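Local coordinates for protein 3-dehydroquinate dehydratase (Thermus thermophilus, PDB 2UYG) that catalyses the trans-dehydration of 3-dehydroquinate to 3-dehydroshikimate, probably through an enolate intermediate, on the way to chorismate, as a type II dehydroquinase that works as a homododecamer, at residues V2-G7 and L133-L138; N50-L55 and S81-D86; W58-H63 and L85-A90. All coordinates share one frame; numbering follows the deposited sequence.

Contact 1 of 3, residues V2-G7 and L133-L138; sequences VLILNG and LALVYL
Val2 and Leu135 meet methyl to methyl, CG2 of Val2 lying 4.0 Å from CD2 of Leu135, with the two side chains crossing at a slant. The same CG2 of Val2 also approaches CD2 of Leu138 at 4.4 Å, and is thus shared between two leucine branches. Two residues on, Ile4 adds a looser contact, its CD1 standing 4.5 Å from CD1 of Leu135. CD2 of Leu135 faces Val2, and Ile4 CD1 lies over the end of the same leucine. The leucine CG sits anti to the carbonyl carbon and beside the backbone N (chi1 -65°), and although CB does not point at the strand, the isobutyl branch carries both methyls there. Ile4 reaches the helix through an extended ethyl arm, with chi2 at -178°. All four touching residues are buried and the pairing is purely apolar.

The strand is held from both flanks by backbone hydrogen bonds, Val2 pairing with Gly43 and Val45, and Leu3 with Ala69 and Val71. Tyr137 of the helix turns to Phe126 of a second subunit. The axes of strand 2-6 and of the helix segment 133-138 are 11.1 Å apart, at 156°, so the helix runs roughly antiparallel to the strand; through Ala134 and Leu138 it also packs on strands 69-73 and 95-99. This is the helix-on-sheet layer of the flavodoxin-like alpha/beta fold of type II dehydroquinases, with a parallel sheet in strand order 2-1-3-4-5.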
ATOM      1  N   VAL A   2      39.276  17.365  -3.939  1.00 31.84           N
ATOM      2  CA  VAL A   2      38.010  16.615  -3.803  1.00 30.72           C
ATOM      3  C   VAL A   2      38.174  15.216  -3.199  1.00 28.13           C
ATOM      4  O   VAL A   2      39.037  14.523  -3.585  1.00 27.75           O
ATOM      5  CB  VAL A   2      37.168  16.631  -5.076  1.00 30.03           C
ATOM      6  CG1 VAL A   2      37.979  16.967  -6.194  1.00 33.51           C
ATOM      7  CG2 VAL A   2      36.513  15.288  -5.392  1.00 32.14           C
ATOM      8  N   LEU A   3      37.256  14.830  -2.311  1.00 25.95           N
ATOM      9  CA  LEU A   3      37.273  13.548  -1.640  1.00 26.97           C
ATOM     10  C   LEU A   3      36.232  12.662  -2.310  1.00 25.60           C
ATOM     11  O   LEU A   3      35.087  13.083  -2.421  1.00 24.40           O
ATOM     12  CB  LEU A   3      36.869  13.703  -0.135  1.00 25.77           C
ATOM     13  CG  LEU A   3      37.455  13.016   1.108  1.00 32.56           C
ATOM     14  CD1 LEU A   3      36.432  12.852   2.312  1.00 33.12           C
ATOM     15  CD2 LEU A   3      38.322  11.761   1.008  1.00 30.34           C
ATOM     16  N   ILE A   4      36.636  11.446  -2.647  1.00 24.21           N
ATOM     17  CA  ILE A   4      35.850  10.423  -3.319  1.00 24.54           C
ATOM     18  C   ILE A   4      35.702   9.300  -2.296  1.00 23.42           C
ATOM     19  O   ILE A   4      36.671   8.780  -1.881  1.00 23.33           O
ATOM     20  CB  ILE A   4      36.569   9.847  -4.581  1.00 24.18           C
ATOM     21  CG1 ILE A   4      36.905  10.983  -5.551  1.00 26.68           C
ATOM     22  CG2 ILE A   4      35.720   8.802  -5.289  1.00 24.84           C
ATOM     23  CD1 ILE A   4      37.549  10.493  -6.809  1.00 26.63           C
ATOM     24  N   LEU A   5      34.490   9.025  -1.841  1.00 23.18           N
ATOM     25  CA  LEU A   5      34.229   8.098  -0.736  1.00 23.79           C
ATOM     26  C   LEU A   5      33.339   7.054  -1.228  1.00 24.27           C
ATOM     27  O   LEU A   5      32.350   7.396  -1.868  1.00 25.03           O
ATOM     28  CB  LEU A   5      33.488   8.758   0.404  1.00 22.33           C
ATOM     29  CG  LEU A   5      34.205   9.953   0.969  1.00 25.75           C
ATOM     30  CD1 LEU A   5      33.404  10.606   2.109  1.00 26.44           C
ATOM     31  CD2 LEU A   5      35.571   9.585   1.380  1.00 30.27           C
ATOM     32  N   ASN A   6      33.629   5.807  -0.818  1.00 25.08           N
ATOM     33  CA  ASN A   6      32.998   4.605  -1.281  1.00 23.78           C
ATOM     34  C   ASN A   6      32.601   3.720  -0.101  1.00 24.99           C
ATOM     35  O   ASN A   6      33.393   3.532   0.797  1.00 24.86           O
ATOM     36  CB  ASN A   6      33.944   3.828  -2.160  1.00 23.25           C
ATOM     37  CG  ASN A   6      34.404   4.603  -3.321  1.00 28.12           C
ATOM     38  OD1 ASN A   6      35.530   5.146  -3.308  1.00 33.45           O
ATOM     39  ND2 ASN A   6      33.573   4.645  -4.385  1.00 18.04           N
ATOM     40  N   GLY A   7      31.374   3.137  -0.190  1.00 23.77           N
ATOM     41  CA  GLY A   7      30.710   2.377   0.813  1.00 22.66           C
ATOM     42  C   GLY A   7      31.041   0.885   0.635  1.00 23.48           C
ATOM     43  O   GLY A   7      31.914   0.427  -0.173  1.00 19.42           O
ATOM     44  N   LEU A 133      32.464  11.652 -14.753  1.00 25.65           N
ATOM     45  CA  LEU A 133      31.525  12.721 -14.975  1.00 24.96           C
ATOM     46  C   LEU A 133      31.304  13.609 -13.737  1.00 24.13           C
ATOM     47  O   LEU A 133      31.084  14.872 -13.879  1.00 21.21           O
ATOM     48  CB  LEU A 133      30.145  12.227 -15.451  1.00 25.50           C
ATOM     49  CG  LEU A 133      29.863  11.214 -16.566  1.00 28.52           C
ATOM     50  CD1 LEU A 133      28.394  11.253 -17.031  1.00 27.48           C
ATOM     51  CD2 LEU A 133      30.796  11.082 -17.686  1.00 27.10           C
ATOM     52  N   ALA A 134      31.343  12.975 -12.541  1.00 22.76           N
ATOM     53  CA  ALA A 134      31.245  13.775 -11.296  1.00 24.14           C
ATOM     54  C   ALA A 134      32.404  14.780 -11.226  1.00 23.75           C
ATOM     55  O   ALA A 134      32.223  15.889 -10.809  1.00 23.77           O
ATOM     56  CB  ALA A 134      31.267  12.881 -10.045  1.00 23.62           C
ATOM     57  N   LEU A 135      33.592  14.344 -11.610  1.00 25.12           N
ATOM     58  CA  LEU A 135      34.786  15.231 -11.576  1.00 26.39           C
ATOM     59  C   LEU A 135      34.692  16.384 -12.572  1.00 27.54           C
ATOM     60  O   LEU A 135      34.992  17.527 -12.232  1.00 29.96           O
ATOM     61  CB  LEU A 135      36.058  14.413 -11.719  1.00 25.66           C
ATOM     62  CG  LEU A 135      36.288  13.453 -10.542  1.00 24.76           C
ATOM     63  CD1 LEU A 135      37.384  12.430 -10.821  1.00 29.35           C
ATOM     64  CD2 LEU A 135      36.548  14.186  -9.204  1.00 27.05           C
ATOM     65  N   VAL A 136      34.099  16.155 -13.731  1.00 29.87           N
ATOM     66  CA  VAL A 136      33.931  17.257 -14.704  1.00 30.61           C
ATOM     67  C   VAL A 136      32.997  18.291 -14.187  1.00 29.86           C
ATOM     68  O   VAL A 136      33.284  19.523 -14.229  1.00 31.57           O
ATOM     69  CB  VAL A 136      33.574  16.769 -16.164  1.00 31.17           C
ATOM     70  CG1 VAL A 136      32.636  15.723 -16.117  1.00 35.55           C
ATOM     71  CG2 VAL A 136      32.974  17.914 -17.035  1.00 32.94           C
ATOM     72  N   TYR A 137      31.906  17.854 -13.575  1.00 29.50           N
ATOM     73  CA  TYR A 137      30.964  18.812 -13.008  1.00 27.56           C
ATOM     74  C   TYR A 137      31.687  19.612 -11.930  1.00 29.03           C
ATOM     75  O   TYR A 137      31.536  20.807 -11.834  1.00 31.38           O
ATOM     76  CB  TYR A 137      29.780  18.125 -12.393  1.00 25.07           C
ATOM     77  CG  TYR A 137      28.985  19.055 -11.501  1.00 26.27           C
ATOM     78  CD1 TYR A 137      28.097  19.966 -12.033  1.00 24.35           C
ATOM     79  CD2 TYR A 137      29.121  19.047 -10.115  1.00 28.90           C
ATOM     80  CE1 TYR A 137      27.384  20.797 -11.268  1.00 23.64           C
ATOM     81  CE2 TYR A 137      28.344  19.907  -9.335  1.00 26.77           C
ATOM     82  CZ  TYR A 137      27.506  20.783  -9.917  1.00 25.60           C
ATOM     83  OH  TYR A 137      26.722  21.695  -9.170  1.00 31.92           O
ATOM     84  N   LEU A 138      32.460  18.942 -11.104  1.00 29.41           N
ATOM     85  CA  LEU A 138      33.010  19.572  -9.924  1.00 30.06           C
ATOM     86  C   LEU A 138      34.127  20.604 -10.278  1.00 31.16           C
ATOM     87  O   LEU A 138      34.172  21.714  -9.695  1.00 30.61           O
ATOM     88  CB  LEU A 138      33.496  18.496  -8.988  1.00 27.83           C
ATOM     89  CG  LEU A 138      32.765  18.113  -7.720  1.00 30.35           C
ATOM     90  CD1 LEU A 138      31.390  18.646  -7.391  1.00 30.52           C
ATOM     91  CD2 LEU A 138      32.870  16.670  -7.385  1.00 31.17           C
TER

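Contact 2 of 3, residues N50-L55 and S81-D86; sequences NYEGQL and SYALLD
Ser81, the N-cap of helix 82-89, gives its hydroxyl to OE2 of Glu52 in a hydrogen bond; OG is modelled only 2.4 Å from that oxygen, a length so short that its exact value is doubtful. The same OG accepts from N of Leu84 at 3.1 Å, the N-H pointing at it with an angle of 144°, so one hydroxyl both caps its own helix and ties it to the start of helix 52-61. With an alanine in place of this serine, the first turn would probably lose its side-chain cap and the buried Glu52 carboxylate one of its partners. Glu52 spans the gap because CG lies anti to the backbone N (chi1 164°) and the chain stays extended beyond it. OE2 has a further bond, to the Tyr80 hydroxyl of a third subunit, so the carboxylate also joins two chains of the dodecamer. The two helices are neighbours on one face of the parallel sheet in this flavodoxin-like fold, and strand 69-73 lies between them in sequence. Ala83 follows, its CB 3.9 Å from OE2 of Glu52, while its backbone N is taken by that same Tyr80 of the third subunit. At Leu84 the contact turns apolar: CD1 meets CD1 of Leu55 at 3.9 Å, the two side chains slanting across one another, and Leu84 packs on Pro74 as well.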
ATOM      1  N   ASN A  50      33.633  -0.551   4.644  1.00 22.65           N
ATOM      2  CA  ASN A  50      32.437  -1.336   4.766  1.00 21.64           C
ATOM      3  C   ASN A  50      31.557  -0.866   5.969  1.00 22.91           C
ATOM      4  O   ASN A  50      30.505  -1.459   6.170  1.00 20.00           O
ATOM      5  CB  ASN A  50      32.820  -2.779   4.968  1.00 21.36           C
ATOM      6  CG  ASN A  50      33.449  -3.418   3.712  1.00 23.07           C
ATOM      7  OD1 ASN A  50      32.905  -3.322   2.609  1.00 17.15           O
ATOM      8  ND2 ASN A  50      34.609  -4.077   3.893  1.00 21.76           N
ATOM      9  N   TYR A  51      32.017   0.172   6.720  1.00 22.00           N
ATOM     10  CA  TYR A  51      31.384   0.642   7.934  1.00 23.05           C
ATOM     11  C   TYR A  51      30.650   1.986   7.773  1.00 21.69           C
ATOM     12  O   TYR A  51      31.223   3.000   7.356  1.00 21.50           O
ATOM     13  CB  TYR A  51      32.368   0.865   9.062  1.00 23.61           C
ATOM     14  CG  TYR A  51      32.965  -0.381   9.670  1.00 25.30           C
ATOM     15  CD1 TYR A  51      32.619  -0.746  10.932  1.00 24.72           C
ATOM     16  CD2 TYR A  51      33.946  -1.147   8.972  1.00 21.01           C
ATOM     17  CE1 TYR A  51      33.166  -1.843  11.511  1.00 26.60           C
ATOM     18  CE2 TYR A  51      34.471  -2.249   9.537  1.00 19.73           C
ATOM     19  CZ  TYR A  51      34.098  -2.586  10.817  1.00 23.30           C
ATOM     20  OH  TYR A  51      34.636  -3.636  11.455  1.00 25.88           O
ATOM     21  N   GLU A  52      29.381   1.955   8.086  1.00 21.29           N
ATOM     22  CA  GLU A  52      28.494   3.113   7.919  1.00 22.49           C
ATOM     23  C   GLU A  52      29.047   4.296   8.711  1.00 21.08           C
ATOM     24  O   GLU A  52      29.151   5.446   8.231  1.00 21.74           O
ATOM     25  CB  GLU A  52      27.105   2.722   8.430  1.00 22.46           C
ATOM     26  CG  GLU A  52      26.197   3.937   8.677  1.00 28.68           C
ATOM     27  CD  GLU A  52      24.794   3.594   9.132  1.00 30.56           C
ATOM     28  OE1 GLU A  52      24.711   2.885  10.177  1.00 27.36           O
ATOM     29  OE2 GLU A  52      23.812   4.054   8.455  1.00 27.70           O
ATOM     30  N   GLY A  53      29.414   3.985   9.940  1.00 20.12           N
ATOM     31  CA  GLY A  53      30.096   4.906  10.821  1.00 21.90           C
ATOM     32  C   GLY A  53      31.325   5.613  10.241  1.00 21.62           C
ATOM     33  O   GLY A  53      31.489   6.820  10.456  1.00 21.51           O
ATOM     34  N   GLN A  54      32.218   4.854   9.597  1.00 19.10           N
ATOM     35  CA  GLN A  54      33.386   5.443   9.067  1.00 20.66           C
ATOM     36  C   GLN A  54      33.011   6.353   7.901  1.00 21.61           C
ATOM     37  O   GLN A  54      33.588   7.405   7.749  1.00 22.93           O
ATOM     38  CB  GLN A  54      34.422   4.346   8.704  1.00 20.36           C
ATOM     39  CG  GLN A  54      35.675   4.882   7.956  1.00 20.72           C
ATOM     40  CD  GLN A  54      36.563   5.783   8.780  1.00 24.40           C
ATOM     41  OE1 GLN A  54      36.378   7.050   8.875  1.00 28.55           O
ATOM     42  NE2 GLN A  54      37.603   5.182   9.269  1.00 20.33           N
ATOM     43  N   LEU A  55      32.007   5.971   7.098  1.00 22.97           N
ATOM     44  CA  LEU A  55      31.579   6.782   5.929  1.00 23.39           C
ATOM     45  C   LEU A  55      31.071   8.122   6.399  1.00 22.61           C
ATOM     46  O   LEU A  55      31.362   9.175   5.854  1.00 22.12           O
ATOM     47  CB  LEU A  55      30.425   6.072   5.151  1.00 22.37           C
ATOM     48  CG  LEU A  55      30.588   5.750   3.694  1.00 29.07           C
ATOM     49  CD1 LEU A  55      29.238   5.382   2.992  1.00 27.69           C
ATOM     50  CD2 LEU A  55      31.433   6.714   2.856  1.00 27.52           C
ATOM     51  N   SER A  81      20.499   4.090   4.748  1.00 21.64           N
ATOM     52  CA  SER A  81      21.221   4.905   5.709  1.00 20.75           C
ATOM     53  C   SER A  81      20.782   6.344   5.814  1.00 21.24           C
ATOM     54  O   SER A  81      21.457   7.211   5.298  1.00 20.71           O
ATOM     55  CB  SER A  81      22.708   4.931   5.353  1.00 22.21           C
ATOM     56  OG  SER A  81      23.490   5.413   6.446  1.00 20.90           O
ATOM     57  N   TYR A  82      19.720   6.596   6.581  1.00 21.20           N
ATOM     58  CA  TYR A  82      19.351   7.907   6.919  1.00 21.45           C
ATOM     59  C   TYR A  82      20.407   8.535   7.797  1.00 19.63           C
ATOM     60  O   TYR A  82      20.493   9.756   7.859  1.00 20.67           O
ATOM     61  CB  TYR A  82      17.931   7.917   7.582  1.00 23.83           C
ATOM     62  CG  TYR A  82      16.747   7.472   6.680  1.00 22.66           C
ATOM     63  CD1 TYR A  82      16.061   6.283   6.932  1.00 22.96           C
ATOM     64  CD2 TYR A  82      16.277   8.281   5.632  1.00 27.75           C
ATOM     65  CE1 TYR A  82      14.924   5.916   6.192  1.00 23.63           C
ATOM     66  CE2 TYR A  82      15.194   7.880   4.811  1.00 24.73           C
ATOM     67  CZ  TYR A  82      14.529   6.711   5.126  1.00 27.14           C
ATOM     68  OH  TYR A  82      13.476   6.264   4.376  1.00 33.86           O
ATOM     69  N   ALA A  83      21.338   7.786   8.339  1.00 20.15           N
ATOM     70  CA  ALA A  83      22.390   8.426   9.103  1.00 20.04           C
ATOM     71  C   ALA A  83      23.383   9.069   8.202  1.00 20.78           C
ATOM     72  O   ALA A  83      23.870  10.215   8.471  1.00 21.57           O
ATOM     73  CB  ALA A  83      22.985   7.505  10.174  1.00 19.99           C
ATOM     74  N   LEU A  84      23.598   8.460   7.045  1.00 21.95           N
ATOM     75  CA  LEU A  84      24.470   9.024   6.046  1.00 22.37           C
ATOM     76  C   LEU A  84      23.889  10.274   5.372  1.00 22.97           C
ATOM     77  O   LEU A  84      24.590  11.269   5.115  1.00 19.46           O
ATOM     78  CB  LEU A  84      24.751   7.994   5.016  1.00 22.89           C
ATOM     79  CG  LEU A  84      26.116   7.813   4.393  1.00 26.08           C
ATOM     80  CD1 LEU A  84      25.914   7.354   2.971  1.00 23.14           C
ATOM     81  CD2 LEU A  84      27.145   8.928   4.558  1.00 27.64           C
ATOM     82  N   LEU A  85      22.595  10.226   5.099  1.00 24.58           N
ATOM     83  CA  LEU A  85      21.902  11.457   4.669  1.00 26.29           C
ATOM     84  C   LEU A  85      22.139  12.575   5.654  1.00 25.36           C
ATOM     85  O   LEU A  85      22.358  13.655   5.273  1.00 26.77           O
ATOM     86  CB  LEU A  85      20.385  11.236   4.691  1.00 26.89           C
ATOM     87  CG  LEU A  85      19.383  12.038   3.901  1.00 31.81           C
ATOM     88  CD1 LEU A  85      17.999  12.158   4.650  1.00 30.16           C
ATOM     89  CD2 LEU A  85      19.843  13.303   3.190  1.00 30.03           C
ATOM     90  N   ASP A  86      21.937  12.320   6.929  1.00 24.06           N
ATOM     91  CA  ASP A  86      22.014  13.419   7.882  1.00 24.41           C
ATOM     92  C   ASP A  86      23.475  13.949   7.914  1.00 22.68           C
ATOM     93  O   ASP A  86      23.707  15.130   8.096  1.00 22.22           O
ATOM     94  CB  ASP A  86      21.551  12.976   9.281  1.00 21.83           C
ATOM     95  CG  ASP A  86      20.083  13.166   9.514  1.00 27.22           C
ATOM     96  OD1 ASP A  86      19.408  13.732   8.628  1.00 31.36           O
ATOM     97  OD2 ASP A  86      19.452  12.772  10.581  1.00 30.32           O
TER

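Contact 3 of 3, residues W58-H63 and L85-A90; sequences WVQQAH and LDAIRA
Val59 has chi1 at -25°, with CG1 close to eclipsing its backbone N, which leaves the other methyl, CG2, turned against the backbone of helix 82-89. CG2 lies 3.7 Å from CB of Ala87 and the same distance from the carbonyl carbon, C, of that residue, then 3.9 Å from N of Ile88. The valine methyl thus rests against the alanine methyl and the peptide that follows it. Ile88 adds less: its CG2 is 4.4 Å from CG2 of Val59, and the rest of the isoleucine packs on Leu72 of strand 69-73 and on Ala118. The next residue of the first helix, Gln60, runs alongside Ala87 with its chi2 at 172°, and CG passes 4.3 Å from CB of Ala87. The small Ala87 side chain is consistent with the close approach of the helices, Gln60 CA and Ala87 CA being 5.9 Å apart.

The amide of Gln60 is not used within this helix pair. Its NE2 donates to Asn9 and Asn50 of a third subunit, and its OE1 accepts from Asn11 of that subunit, so the group is gripped at both ends across the interface. On the other helix, Asp86, predicted to bind substrate, forms a salt bridge with Arg110 of the same third subunit. Within the chain, then, the two helices adhere through apolar contacts, with no hydrogen bond between these segments; the polar groups of Gln60 and Asp86, buried at the subunit interface, are bonded to the neighbouring chain, which probably fixes the helix pair and the Asp86 carboxylate relative to it.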
ATOM      1  N   TRP A  58      33.935  10.418   7.662  1.00 22.90           N
ATOM      2  CA  TRP A  58      34.625  11.031   6.534  1.00 22.57           C
ATOM      3  C   TRP A  58      33.772  12.103   5.842  1.00 24.04           C
ATOM      4  O   TRP A  58      34.294  13.175   5.415  1.00 25.86           O
ATOM      5  CB  TRP A  58      34.997   9.975   5.536  1.00 21.38           C
ATOM      6  CG  TRP A  58      36.094   9.067   5.906  1.00 22.64           C
ATOM      7  CD1 TRP A  58      37.213   9.372   6.737  1.00 23.31           C
ATOM      8  CD2 TRP A  58      36.383   7.786   5.322  1.00 19.44           C
ATOM      9  NE1 TRP A  58      38.081   8.309   6.737  1.00 21.91           N
ATOM     10  CE2 TRP A  58      37.617   7.327   5.885  1.00 18.83           C
ATOM     11  CE3 TRP A  58      35.663   6.912   4.420  1.00 20.72           C
ATOM     12  CZ2 TRP A  58      38.130   6.013   5.645  1.00 23.22           C
ATOM     13  CZ3 TRP A  58      36.178   5.661   4.126  1.00 17.52           C
ATOM     14  CH2 TRP A  58      37.430   5.215   4.699  1.00 26.36           C
ATOM     15  N   VAL A  59      32.473  11.900   5.666  1.00 25.10           N
ATOM     16  CA  VAL A  59      31.777  13.025   5.080  1.00 24.49           C
ATOM     17  C   VAL A  59      31.785  14.171   6.056  1.00 23.91           C
ATOM     18  O   VAL A  59      32.079  15.314   5.657  1.00 22.23           O
ATOM     19  CB  VAL A  59      30.368  12.754   4.321  1.00 24.68           C
ATOM     20  CG1 VAL A  59      30.191  11.369   3.800  1.00 23.60           C
ATOM     21  CG2 VAL A  59      29.258  13.348   5.022  1.00 27.14           C
ATOM     22  N   GLN A  60      31.623  13.869   7.348  1.00 24.58           N
ATOM     23  CA  GLN A  60      31.486  14.948   8.348  1.00 24.80           C
ATOM     24  C   GLN A  60      32.732  15.831   8.420  1.00 27.02           C
ATOM     25  O   GLN A  60      32.621  17.103   8.454  1.00 28.30           O
ATOM     26  CB  GLN A  60      31.208  14.385   9.751  1.00 23.80           C
ATOM     27  CG  GLN A  60      29.830  13.891  10.062  1.00 21.56           C
ATOM     28  CD  GLN A  60      29.762  13.181  11.444  1.00 22.54           C
ATOM     29  OE1 GLN A  60      30.765  13.002  12.120  1.00 20.77           O
ATOM     30  NE2 GLN A  60      28.610  12.771  11.818  1.00 20.45           N
ATOM     31  N   GLN A  61      33.897  15.196   8.480  1.00 26.66           N
ATOM     32  CA  GLN A  61      35.179  15.899   8.819  1.00 28.54           C
ATOM     33  C   GLN A  61      35.754  16.460   7.464  1.00 27.06           C
ATOM     34  O   GLN A  61      36.673  17.222   7.483  1.00 28.54           O
ATOM     35  CB  GLN A  61      36.189  14.885   9.534  1.00 28.11           C
ATOM     36  CG  GLN A  61      37.250  15.312  10.769  1.00 34.84           C
ATOM     37  CD  GLN A  61      36.666  15.027  12.268  1.00 41.73           C
ATOM     38  OE1 GLN A  61      35.746  15.729  12.738  1.00 49.67           O
ATOM     39  NE2 GLN A  61      37.180  13.984  12.948  1.00 47.08           N
ATOM     40  N   ALA A  62      35.249  16.081   6.288  1.00 26.82           N
ATOM     41  CA  ALA A  62      35.896  16.460   5.020  1.00 26.22           C
ATOM     42  C   ALA A  62      36.270  17.962   4.809  1.00 26.24           C
ATOM     43  O   ALA A  62      37.387  18.289   4.345  1.00 26.62           O
ATOM     44  CB  ALA A  62      35.127  15.957   3.835  1.00 26.64           C
ATOM     45  N   HIS A  63      35.379  18.869   5.163  1.00 26.77           N
ATOM     46  CA  HIS A  63      35.614  20.291   5.010  1.00 27.67           C
ATOM     47  C   HIS A  63      36.748  20.775   5.931  1.00 28.57           C
ATOM     48  O   HIS A  63      37.440  21.669   5.565  1.00 28.97           O
ATOM     49  CB  HIS A  63      34.367  21.141   5.273  1.00 27.60           C
ATOM     50  CG  HIS A  63      33.940  21.164   6.712  1.00 31.31           C
ATOM     51  ND1 HIS A  63      34.226  22.227   7.557  1.00 34.69           N
ATOM     52  CD2 HIS A  63      33.302  20.227   7.470  1.00 30.66           C
ATOM     53  CE1 HIS A  63      33.722  21.955   8.757  1.00 34.87           C
ATOM     54  NE2 HIS A  63      33.114  20.775   8.713  1.00 29.81           N
ATOM     55  N   LEU A  85      22.595  10.226   5.099  1.00 24.58           N
ATOM     56  CA  LEU A  85      21.902  11.457   4.669  1.00 26.29           C
ATOM     57  C   LEU A  85      22.139  12.575   5.654  1.00 25.36           C
ATOM     58  O   LEU A  85      22.358  13.655   5.273  1.00 26.77           O
ATOM     59  CB  LEU A  85      20.385  11.236   4.691  1.00 26.89           C
ATOM     60  CG  LEU A  85      19.383  12.038   3.901  1.00 31.81           C
ATOM     61  CD1 LEU A  85      17.999  12.158   4.650  1.00 30.16           C
ATOM     62  CD2 LEU A  85      19.843  13.303   3.190  1.00 30.03           C
ATOM     63  N   ASP A  86      21.937  12.320   6.929  1.00 24.06           N
ATOM     64  CA  ASP A  86      22.014  13.419   7.882  1.00 24.41           C
ATOM     65  C   ASP A  86      23.475  13.949   7.914  1.00 22.68           C
ATOM     66  O   ASP A  86      23.707  15.130   8.096  1.00 22.22           O
ATOM     67  CB  ASP A  86      21.551  12.976   9.281  1.00 21.83           C
ATOM     68  CG  ASP A  86      20.083  13.166   9.514  1.00 27.22           C
ATOM     69  OD1 ASP A  86      19.408  13.732   8.628  1.00 31.36           O
ATOM     70  OD2 ASP A  86      19.452  12.772  10.581  1.00 30.32           O
ATOM     71  N   ALA A  87      24.433  13.046   7.742  1.00 22.76           N
ATOM     72  CA  ALA A  87      25.845  13.422   7.708  1.00 22.08           C
ATOM     73  C   ALA A  87      26.044  14.398   6.573  1.00 22.76           C
ATOM     74  O   ALA A  87      26.655  15.422   6.796  1.00 22.94           O
ATOM     75  CB  ALA A  87      26.714  12.265   7.504  1.00 20.78           C
ATOM     76  N   ILE A  88      25.493  14.093   5.372  1.00 24.52           N
ATOM     77  CA  ILE A  88      25.750  14.988   4.276  1.00 25.37           C
ATOM     78  C   ILE A  88      25.124  16.372   4.461  1.00 25.11           C
ATOM     79  O   ILE A  88      25.722  17.389   4.041  1.00 24.24           O
ATOM     80  CB  ILE A  88      25.540  14.388   2.823  1.00 25.84           C
ATOM     81  CG1 ILE A  88      24.469  15.086   2.089  1.00 26.61           C
ATOM     82  CG2 ILE A  88      25.591  12.824   2.646  1.00 30.03           C
ATOM     83  CD1 ILE A  88      25.048  15.776   0.989  1.00 27.31           C
ATOM     84  N   ARG A  89      23.951  16.395   5.103  1.00 25.60           N
ATOM     85  CA  ARG A  89      23.225  17.634   5.375  1.00 28.33           C
ATOM     86  C   ARG A  89      23.936  18.455   6.451  1.00 28.53           C
ATOM     87  O   ARG A  89      23.796  19.672   6.483  1.00 28.82           O
ATOM     88  CB  ARG A  89      21.770  17.385   5.847  1.00 30.11           C
ATOM     89  CG  ARG A  89      20.688  17.181   4.719  1.00 35.59           C
ATOM     90  CD  ARG A  89      19.948  18.495   4.345  1.00 47.07           C
ATOM     91  NE  ARG A  89      20.592  19.344   3.271  1.00 53.94           N
ATOM     92  CZ  ARG A  89      21.414  20.427   3.462  1.00 58.53           C
ATOM     93  NH1 ARG A  89      21.904  21.092   2.395  1.00 59.95           N
ATOM     94  NH2 ARG A  89      21.789  20.830   4.693  1.00 55.38           N
ATOM     95  N   ALA A  90      24.729  17.799   7.307  1.00 27.91           N
ATOM     96  CA  ALA A  90      25.257  18.449   8.492  1.00 27.14           C
ATOM     97  C   ALA A  90      26.538  19.140   8.213  1.00 27.50           C
ATOM     98  O   ALA A  90      27.089  19.635   9.153  1.00 27.52           O
ATOM     99  CB  ALA A  90      25.468  17.451   9.604  1.00 28.04           C
TER

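Contacts 2 and 3 are successive levels of one interface between helices 52-61 and 82-89, their centres about 9 Å apart and joined where CD2 of Leu84 lies 4.0 Å from CG1 of Val59. Contact 1, with its centre about 17 Å from that of contact 2 and 15 Å from that of contact 3, is reached through strand 2-6: Leu5 CD1 stands 3.7 Å from Val59 CG1, and Leu5 CB 3.8 Å from Leu55 CD2. The strand thus lies between helix 129-140 and this helix pair. Asn73, a predicted substrate residue, has its side chain about 7 Å from that of Ile4 and 8 Å from that of Leu55, while Asp86 lies on the stretch shared by contacts 2 and 3.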